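PDB 5KHL: hemin ABC transporter, periplasmic hemin-binding protein HutB from Vibrio cholerae, which probably captures heme in the periplasm and hands it to the ABC transporter that carries it across the inner membrane. Local coordinates for residues T27-A32 against D115-I120; P55-H60 against L69-T74; F154-E159 against T190-L195. One frame throughout, in Å; residues are numbered along the deposited sequence.

Contact 1: residues T27-A32 against D115-I120; sequences TELILA and DQIAQI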
loop_
_atom_site.group_PDB
_atom_site.type_symbol
_atom_site.label_atom_id
_atom_site.label_comp_id
_atom_site.label_asym_id
_atom_site.label_seq_id
_atom_site.Cartn_x
_atom_site.Cartn_y
_atom_site.Cartn_z
ATOM N N THR A 27 -6.693 8.877 1.069
ATOM C CA THR A 27 -6.100 10.205 1.029
ATOM C C THR A 27 -5.383 10.515 -0.287
ATOM O O THR A 27 -5.541 11.605 -0.822
ATOM C CB THR A 27 -5.108 10.384 2.189
ATOM O OG1 THR A 27 -5.807 10.218 3.420
ATOM C CG2 THR A 27 -4.459 11.762 2.159
ATOM N N GLU A 28 -4.604 9.563 -0.805
ATOM C CA GLU A 28 -3.818 9.830 -2.013
ATOM C C GLU A 28 -4.760 10.117 -3.186
ATOM O O GLU A 28 -4.545 11.065 -3.933
ATOM C CB GLU A 28 -2.829 8.679 -2.341
ATOM C CG GLU A 28 -3.445 7.304 -2.541
ATOM C CD GLU A 28 -2.569 6.325 -3.344
ATOM O OE1 GLU A 28 -1.320 6.372 -3.268
ATOM O OE2 GLU A 28 -3.156 5.483 -4.055
ATOM N N LEU A 29 -5.814 9.321 -3.323
ATOM C CA LEU A 29 -6.744 9.522 -4.414
ATOM C C LEU A 29 -7.475 10.866 -4.257
ATOM O O LEU A 29 -7.567 11.636 -5.220
ATOM C CB LEU A 29 -7.722 8.340 -4.511
ATOM C CG LEU A 29 -7.035 7.006 -4.860
ATOM C CD1 LEU A 29 -8.033 5.878 -5.020
ATOM C CD2 LEU A 29 -6.184 7.130 -6.109
ATOM N N ILE A 30 -7.941 11.165 -3.043
ATOM C CA ILE A 30 -8.595 12.447 -2.744
ATOM C C ILE A 30 -7.713 13.636 -3.160
ATOM O O ILE A 30 -8.181 14.600 -3.776
ATOM C CB ILE A 30 -8.969 12.563 -1.229
ATOM C CG1 ILE A 30 -9.977 11.475 -0.851
ATOM C CG2 ILE A 30 -9.548 13.947 -0.905
ATOM C CD1 ILE A 30 -10.577 11.618 0.523
ATOM N N LEU A 31 -6.430 13.543 -2.846
ATOM C CA LEU A 31 -5.458 14.530 -3.296
ATOM C C LEU A 31 -5.288 14.482 -4.824
ATOM O O LEU A 31 -5.296 15.521 -5.481
ATOM C CB LEU A 31 -4.109 14.308 -2.591
ATOM C CG LEU A 31 -3.800 15.007 -1.257
ATOM C CD1 LEU A 31 -4.947 14.915 -0.272
ATOM C CD2 LEU A 31 -2.527 14.433 -0.627
ATOM N N ALA A 32 -5.157 13.283 -5.392
ATOM C CA ALA A 32 -4.887 13.148 -6.834
ATOM C C ALA A 32 -6.012 13.729 -7.651
ATOM O O ALA A 32 -5.795 14.238 -8.741
ATOM C CB ALA A 32 -4.665 11.693 -7.218
ATOM N N ASP A 115 -12.895 5.342 -8.873
ATOM C CA ASP A 115 -14.305 5.601 -9.181
ATOM C C ASP A 115 -15.092 5.912 -7.916
ATOM O O ASP A 115 -15.890 6.848 -7.897
ATOM C CB ASP A 115 -14.959 4.406 -9.896
ATOM C CG ASP A 115 -14.632 4.338 -11.360
ATOM O OD1 ASP A 115 -14.755 3.227 -11.901
ATOM O OD2 ASP A 115 -14.266 5.366 -11.969
ATOM N N GLN A 116 -14.865 5.109 -6.875
ATOM C CA GLN A 116 -15.619 5.229 -5.623
ATOM C C GLN A 116 -15.393 6.588 -4.984
ATOM O O GLN A 116 -16.336 7.219 -4.537
ATOM C CB GLN A 116 -15.240 4.116 -4.644
ATOM C CG GLN A 116 -15.899 2.761 -4.954
ATOM C CD GLN A 116 -15.233 1.606 -4.221
ATOM O OE1 GLN A 116 -14.016 1.581 -4.053
ATOM N NE2 GLN A 116 -16.034 0.649 -3.777
ATOM N N ILE A 117 -14.144 7.048 -5.002
ATOM C CA ILE A 117 -13.779 8.351 -4.439
ATOM C C ILE A 117 -14.246 9.532 -5.287
ATOM O O ILE A 117 -14.800 10.503 -4.760
ATOM C CB ILE A 117 -12.239 8.483 -4.249
ATOM C CG1 ILE A 117 -11.713 7.461 -3.234
ATOM C CG2 ILE A 117 -11.873 9.905 -3.857
ATOM C CD1 ILE A 117 -12.694 7.138 -2.126
ATOM N N ALA A 118 -13.995 9.457 -6.594
ATOM C CA ALA A 118 -14.417 10.499 -7.542
ATOM C C ALA A 118 -15.906 10.796 -7.411
ATOM O O ALA A 118 -16.341 11.951 -7.509
ATOM C CB ALA A 118 -14.090 10.083 -8.977
ATOM N N GLN A 119 -16.680 9.741 -7.187
ATOM C CA GLN A 119 -18.116 9.863 -6.966
ATOM C C GLN A 119 -18.470 10.604 -5.654
ATOM O O GLN A 119 -19.298 11.516 -5.648
ATOM C CB GLN A 119 -18.752 8.470 -6.969
ATOM C CG GLN A 119 -20.265 8.473 -7.015
ATOM C CD GLN A 119 -20.865 7.150 -6.579
ATOM O OE1 GLN A 119 -22.078 6.937 -6.682
ATOM N NE2 GLN A 119 -20.017 6.254 -6.081
ATOM N N ILE A 120 -17.843 10.209 -4.548
ATOM C CA ILE A 120 -18.119 10.814 -3.246
ATOM C C ILE A 120 -17.703 12.276 -3.232
ATOM O O ILE A 120 -18.444 13.134 -2.742
ATOM C CB ILE A 120 -17.403 10.075 -2.104
ATOM C CG1 ILE A 120 -17.821 8.599 -2.069
ATOM C CG2 ILE A 120 -17.694 10.750 -0.759
ATOM C CD1 ILE A 120 -16.750 7.661 -1.490
#
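I117 of the helix ending at I120 sits over the flank of helix 24-32 and divides its branches between two consecutive residues there. It has the most surface buried by the contact, more than L29 and I30 together. Its CG2 methyl, anti to the backbone N of I117, reaches CG1 of I30 at 3.9 Å, and the two isoleucine side chains meet at about a right angle. The other branch leans toward L29: CG1 of I117 lies 4.3 Å from CB of L29, so that leucine is touched at the root of its side chain. Beyond CB, L29 carries on past L110, R113 and I114, one to two turns earlier in helix 107-120, and also meets L256 of the C-terminal helix 256-269. The backbones come near enough for such short-range packing, with CA of I30 and CA of I117 6.8 Å apart. Both helices belong to the N-terminal lobe of a periplasmic binding protein, where helix 24-32 follows strand 19-21 and helix 107-120 follows strand 97-100 of one parallel sheet. I117 also rests on I77 in strand 75-78, as does I120, so helix 107-120 packs on that sheet through both. The contact itself is wholly apolar and buried. Polar grips lie around it: T27 OG1 bonds to S21 and S46, the carboxylate of E28 accepts from the backbone N atoms of L256 and K257, and D115 forms a salt bridge with K131 of the long helix 125-143.

Contact 2: residues P55-H60 against L69-T74; sequences PTVGYH and LTLEPT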
loop_
_atom_site.group_PDB
_atom_site.type_symbol
_atom_site.label_atom_id
_atom_site.label_comp_id
_atom_site.label_asym_id
_atom_site.label_seq_id
_atom_site.Cartn_x
_atom_site.Cartn_y
_atom_site.Cartn_z
ATOM N N PRO A 55 -6.094 17.640 11.368
ATOM C CA PRO A 55 -6.018 16.769 12.540
ATOM C C PRO A 55 -5.953 15.301 12.132
ATOM O O PRO A 55 -6.456 14.924 11.046
ATOM C CB PRO A 55 -7.314 17.074 13.289
ATOM C CG PRO A 55 -8.246 17.547 12.255
ATOM C CD PRO A 55 -7.414 18.289 11.248
ATOM N N THR A 56 -5.313 14.494 12.979
ATOM C CA THR A 56 -5.299 13.062 12.769
ATOM C C THR A 56 -6.430 12.488 13.571
ATOM O O THR A 56 -7.103 13.186 14.312
ATOM C CB THR A 56 -3.982 12.383 13.163
ATOM O OG1 THR A 56 -3.537 12.854 14.441
ATOM C CG2 THR A 56 -2.930 12.672 12.119
ATOM N N VAL A 57 -6.628 11.201 13.428
ATOM C CA VAL A 57 -7.881 10.625 13.811
ATOM C C VAL A 57 -7.510 9.255 14.355
ATOM O O VAL A 57 -8.336 8.502 14.862
ATOM C CB VAL A 57 -8.841 10.671 12.582
ATOM C CG1 VAL A 57 -9.538 9.360 12.302
ATOM C CG2 VAL A 57 -9.803 11.862 12.684
ATOM N N GLY A 58 -6.206 9.003 14.321
ATOM C CA GLY A 58 -5.649 7.816 14.914
ATOM C C GLY A 58 -5.675 6.673 13.915
ATOM O O GLY A 58 -5.536 6.869 12.711
ATOM N N TYR A 59 -5.852 5.473 14.436
ATOM C CA TYR A 59 -5.817 4.256 13.646
ATOM C C TYR A 59 -7.239 3.855 13.287
ATOM O O TYR A 59 -8.108 3.804 14.159
ATOM C CB TYR A 59 -5.103 3.144 14.417
ATOM C CG TYR A 59 -3.616 3.395 14.556
ATOM C CD1 TYR A 59 -2.687 2.497 14.044
ATOM C CD2 TYR A 59 -3.138 4.538 15.187
ATOM C CE1 TYR A 59 -1.327 2.729 14.168
ATOM C CE2 TYR A 59 -1.794 4.777 15.306
ATOM C CZ TYR A 59 -0.889 3.871 14.798
ATOM O OH TYR A 59 0.460 4.112 14.920
ATOM N N HIS A 60 -7.471 3.577 12.002
ATOM C CA HIS A 60 -8.834 3.401 11.501
ATOM C C HIS A 60 -9.521 2.195 12.135
ATOM O O HIS A 60 -10.743 2.064 12.060
ATOM C CB HIS A 60 -8.845 3.283 9.975
ATOM C CG HIS A 60 -8.067 2.121 9.445
ATOM N ND1 HIS A 60 -6.756 2.234 9.029
ATOM C CD2 HIS A 60 -8.408 0.826 9.254
ATOM C CE1 HIS A 60 -6.327 1.060 8.610
ATOM N NE2 HIS A 60 -7.313 0.183 8.739
ATOM N N LEU A 69 -16.992 13.198 15.814
ATOM C CA LEU A 69 -18.197 14.008 15.780
ATOM C C LEU A 69 -17.903 15.487 15.976
ATOM O O LEU A 69 -18.597 16.333 15.417
ATOM C CB LEU A 69 -19.192 13.521 16.837
ATOM C CG LEU A 69 -20.125 12.405 16.368
ATOM C CD1 LEU A 69 -20.750 11.676 17.552
ATOM C CD2 LEU A 69 -21.193 12.995 15.467
ATOM N N THR A 70 -16.867 15.804 16.748
ATOM C CA THR A 70 -16.515 17.209 16.992
ATOM C C THR A 70 -16.019 17.893 15.717
ATOM O O THR A 70 -15.960 19.123 15.648
ATOM C CB THR A 70 -15.438 17.355 18.077
ATOM O OG1 THR A 70 -14.202 16.820 17.589
ATOM C CG2 THR A 70 -15.838 16.606 19.320
ATOM N N LEU A 71 -15.650 17.091 14.719
ATOM C CA LEU A 71 -15.210 17.607 13.425
ATOM C C LEU A 71 -16.363 17.948 12.501
ATOM O O LEU A 71 -16.137 18.431 11.399
ATOM C CB LEU A 71 -14.320 16.596 12.715
ATOM C CG LEU A 71 -12.960 16.337 13.330
ATOM C CD1 LEU A 71 -12.348 15.138 12.637
ATOM C CD2 LEU A 71 -12.090 17.579 13.176
ATOM N N GLU A 72 -17.585 17.684 12.957
ATOM C CA GLU A 72 -18.795 17.874 12.157
ATOM C C GLU A 72 -18.571 17.410 10.726
ATOM O O GLU A 72 -18.791 18.177 9.780
ATOM C CB GLU A 72 -19.233 19.342 12.182
ATOM C CG GLU A 72 -19.540 19.890 13.591
ATOM C CD GLU A 72 -19.854 21.384 13.603
ATOM O OE1 GLU A 72 -21.041 21.752 13.492
ATOM O OE2 GLU A 72 -18.909 22.190 13.721
ATOM N N PRO A 73 -18.105 16.159 10.560
ATOM C CA PRO A 73 -17.806 15.698 9.211
ATOM C C PRO A 73 -19.097 15.347 8.480
ATOM O O PRO A 73 -20.146 15.241 9.113
ATOM C CB PRO A 73 -16.944 14.456 9.457
ATOM C CG PRO A 73 -17.506 13.894 10.694
ATOM C CD PRO A 73 -17.977 15.061 11.537
ATOM N N THR A 74 -19.025 15.182 7.164
ATOM C CA THR A 74 -20.168 14.720 6.390
ATOM C C THR A 74 -19.917 13.309 5.872
ATOM O O THR A 74 -20.852 12.549 5.602
ATOM C CB THR A 74 -20.446 15.653 5.231
ATOM O OG1 THR A 74 -19.317 15.648 4.350
ATOM C CG2 THR A 74 -20.654 17.063 5.762
#
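L71 holds CG anti to its carbonyl carbon (chi1 -68°), and with chi2 at 170° the leucine fork is carried out toward P55 and V57, one methyl for each. CD2 goes to the proline, 4.0 Å from the CG corner of the P55 ring, with the two side chains sliding past each other in opposite directions. CD1 takes the valine at 4.1 Å from V57 CG2. The meeting is made by side-chain ends alone, for the nearest CA atoms, those of P55 and L71, are still 9.3 Å apart. L71 owes its position to a type I turn from L69 to E72 at the end of helix 65-69; it is closed by the bond from E72 N to L69 O, 3.0 Å long, and at E72 the chain leaves helical angles with positive phi. On the facing loop, V57 also touches L63, a little further along the chain. V57 and L71 also lie on V20 and A41, so the small apolar cluster continues onto strands 19-21 and 39-42, and P55 touches A41 too. Near the surface of the N-terminal lobe, the contact joins the two connecting pieces of a beta-alpha-beta crossover, in which strand 39-42 leads through helix 65-69 to the parallel strand 75-78 of a Rossmann-like sheet.

Contact 3: residues F154-E159 against T190-L195; sequences FLLLHE and TSYKPL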
loop_
_atom_site.group_PDB
_atom_site.type_symbol
_atom_site.label_atom_id
_atom_site.label_comp_id
_atom_site.label_asym_id
_atom_site.label_seq_id
_atom_site.Cartn_x
_atom_site.Cartn_y
_atom_site.Cartn_z
ATOM N N PHE A 154 9.312 -10.258 -1.346
ATOM C CA PHE A 154 9.127 -9.260 -0.322
ATOM C C PHE A 154 9.117 -9.924 1.053
ATOM O O PHE A 154 8.324 -10.824 1.307
ATOM C CB PHE A 154 7.837 -8.477 -0.536
ATOM C CG PHE A 154 7.586 -7.449 0.525
ATOM C CD1 PHE A 154 8.047 -6.164 0.375
ATOM C CD2 PHE A 154 6.912 -7.784 1.687
ATOM C CE1 PHE A 154 7.816 -5.223 1.363
ATOM C CE2 PHE A 154 6.682 -6.860 2.668
ATOM C CZ PHE A 154 7.126 -5.578 2.508
ATOM N N LEU A 155 10.004 -9.465 1.932
ATOM C CA LEU A 155 10.093 -9.993 3.291
ATOM C C LEU A 155 9.551 -9.004 4.318
ATOM O O LEU A 155 9.909 -7.820 4.338
ATOM C CB LEU A 155 11.537 -10.355 3.653
ATOM C CG LEU A 155 12.218 -11.461 2.847
ATOM C CD1 LEU A 155 13.621 -11.657 3.361
ATOM C CD2 LEU A 155 11.433 -12.769 2.883
ATOM N N LEU A 156 8.662 -9.506 5.157
ATOM C CA LEU A 156 8.081 -8.718 6.219
ATOM C C LEU A 156 8.825 -9.117 7.465
ATOM O O LEU A 156 8.600 -10.205 7.996
ATOM C CB LEU A 156 6.587 -8.992 6.343
ATOM C CG LEU A 156 5.722 -7.932 7.013
ATOM C CD1 LEU A 156 5.704 -6.656 6.190
ATOM C CD2 LEU A 156 4.311 -8.458 7.194
ATOM N N LEU A 157 9.746 -8.259 7.898
ATOM C CA LEU A 157 10.621 -8.564 9.032
ATOM C C LEU A 157 10.203 -7.769 10.264
ATOM O O LEU A 157 9.848 -6.601 10.148
ATOM C CB LEU A 157 12.083 -8.267 8.674
ATOM C CG LEU A 157 12.615 -8.901 7.378
ATOM C CD1 LEU A 157 13.980 -8.373 6.977
ATOM C CD2 LEU A 157 12.669 -10.409 7.494
ATOM N N HIS A 158 10.211 -8.408 11.433
ATOM C CA HIS A 158 9.983 -7.703 12.703
ATOM C C HIS A 158 10.987 -8.143 13.762
ATOM O O HIS A 158 11.578 -9.224 13.678
ATOM C CB HIS A 158 8.562 -7.926 13.241
ATOM C CG HIS A 158 7.494 -7.221 12.451
ATOM N ND1 HIS A 158 7.772 -6.319 11.463
ATOM C CD2 HIS A 158 6.139 -7.315 12.523
ATOM C CE1 HIS A 158 6.632 -5.869 10.939
ATOM N NE2 HIS A 158 5.637 -6.457 11.568
ATOM N N GLU A 159 11.172 -7.293 14.764
ATOM C CA GLU A 159 12.036 -7.619 15.887
ATOM C C GLU A 159 11.403 -8.780 16.658
ATOM O O GLU A 159 10.253 -8.697 17.092
ATOM C CB GLU A 159 12.248 -6.383 16.783
ATOM C CG GLU A 159 13.171 -5.283 16.199
ATOM C CD GLU A 159 12.646 -4.619 14.915
ATOM O OE1 GLU A 159 11.456 -4.799 14.558
ATOM O OE2 GLU A 159 13.439 -3.909 14.256
ATOM N N THR A 190 -0.198 -17.911 0.360
ATOM C CA THR A 190 -1.293 -16.982 0.207
ATOM C C THR A 190 -1.255 -16.007 1.361
ATOM O O THR A 190 -1.080 -16.402 2.511
ATOM C CB THR A 190 -2.633 -17.719 0.117
ATOM O OG1 THR A 190 -2.575 -18.658 -0.978
ATOM C CG2 THR A 190 -3.762 -16.731 -0.111
ATOM N N SER A 191 -1.366 -14.726 1.032
ATOM C CA SER A 191 -1.235 -13.656 2.012
ATOM C C SER A 191 0.170 -13.686 2.636
ATOM O O SER A 191 1.122 -14.191 2.037
ATOM C CB SER A 191 -2.328 -13.767 3.089
ATOM O OG SER A 191 -2.343 -12.639 3.943
ATOM N N TYR A 192 0.294 -13.134 3.836
ATOM C CA TYR A 192 1.573 -13.084 4.541
ATOM C C TYR A 192 1.778 -14.268 5.493
ATOM O O TYR A 192 1.027 -14.463 6.436
ATOM C CB TYR A 192 1.676 -11.786 5.323
ATOM C CG TYR A 192 1.657 -10.545 4.471
ATOM C CD1 TYR A 192 0.462 -9.905 4.176
ATOM C CD2 TYR A 192 2.839 -10.008 3.968
ATOM C CE1 TYR A 192 0.443 -8.762 3.410
ATOM C CE2 TYR A 192 2.832 -8.867 3.200
ATOM C CZ TYR A 192 1.626 -8.250 2.928
ATOM O OH TYR A 192 1.594 -7.115 2.168
ATOM N N LYS A 193 2.805 -15.059 5.239
ATOM C CA LYS A 193 3.076 -16.225 6.066
ATOM C C LYS A 193 4.561 -16.284 6.406
ATOM O O LYS A 193 5.378 -15.704 5.702
ATOM C CB LYS A 193 2.633 -17.506 5.342
ATOM C CG LYS A 193 1.182 -17.485 4.866
ATOM C CD LYS A 193 0.203 -17.693 6.000
ATOM C CE LYS A 193 -1.210 -17.324 5.570
ATOM N NZ LYS A 193 -1.616 -18.002 4.311
ATOM N N PRO A 194 4.906 -16.950 7.515
ATOM C CA PRO A 194 6.310 -17.255 7.807
ATOM C C PRO A 194 6.960 -17.984 6.639
ATOM O O PRO A 194 6.356 -18.905 6.065
ATOM C CB PRO A 194 6.216 -18.148 9.032
ATOM C CG PRO A 194 5.040 -17.632 9.731
ATOM C CD PRO A 194 4.044 -17.251 8.667
ATOM N N LEU A 195 8.161 -17.552 6.269
ATOM C CA LEU A 195 8.881 -18.171 5.166
ATOM C C LEU A 195 9.981 -19.061 5.704
ATOM O O LEU A 195 10.966 -18.567 6.258
ATOM C CB LEU A 195 9.470 -17.111 4.227
ATOM C CG LEU A 195 10.280 -17.633 3.033
ATOM C CD1 LEU A 195 9.432 -18.524 2.141
ATOM C CD2 LEU A 195 10.874 -16.490 2.228
#
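Y192 reaches across an intervening strand to touch L156 and F154. In the mixed sheet of the C-terminal lobe, strand 164-166 runs antiparallel between strands 192-194 and 152-156, so these two segments are second neighbours; their side chains, and not their backbones, make the contact. From the CB of Y192, which points toward the facing segment, the ring is set off with CG anti to the carbonyl carbon (chi1 -63°). CG itself is 4.3 Å from CD2 of L156, and the next atom on that side, CD2 of the ring, comes closer to the same methyl, at 3.9 Å. Further out, CE2 of Y192 meets F154 CE2 at 4.4 Å, and from the tyrosine's side this phenylalanine carbon arrives at the ring edge, near its plane. The ring ends in OH, which goes past F154 CE2 without touching it. Y192 also lies on A166 of the middle strand. L156 ties the two aromatics together with its fork: while CD2 serves the tyrosine, CD1 sits in the plane of the F154 ring at its edge, 3.7 Å from CE2 of F154. A separate pair forms between L155 and L195, both of which also pack on M200 of helix 197-203. These leucines meet at about a right angle, with CD2 of L155 3.8 Å from CD2 of L195.

In the fold
Contact 2 is nested within the loop closed by contact 1, and both belong to the N-terminal lobe; contact 3 comes later in the chain and lies in the C-terminal lobe. Contacts 1 and 2 have centres about 18 Å apart and serve the same parallel sheet, contact 1 through I117 of helix 107-120, which rests on I77, and contact 2 through loops resting on V20 and A41. Contact 3 belongs to the mixed sheet, its centre about 30 Å from that of contact 1 and about 32 Å from that of contact 2. Between the lobes runs the long helix 125-143, consistent with the rigid two-lobed design of helical-backbone periplasmic binding proteins, where ligand is held in the cleft between lobes.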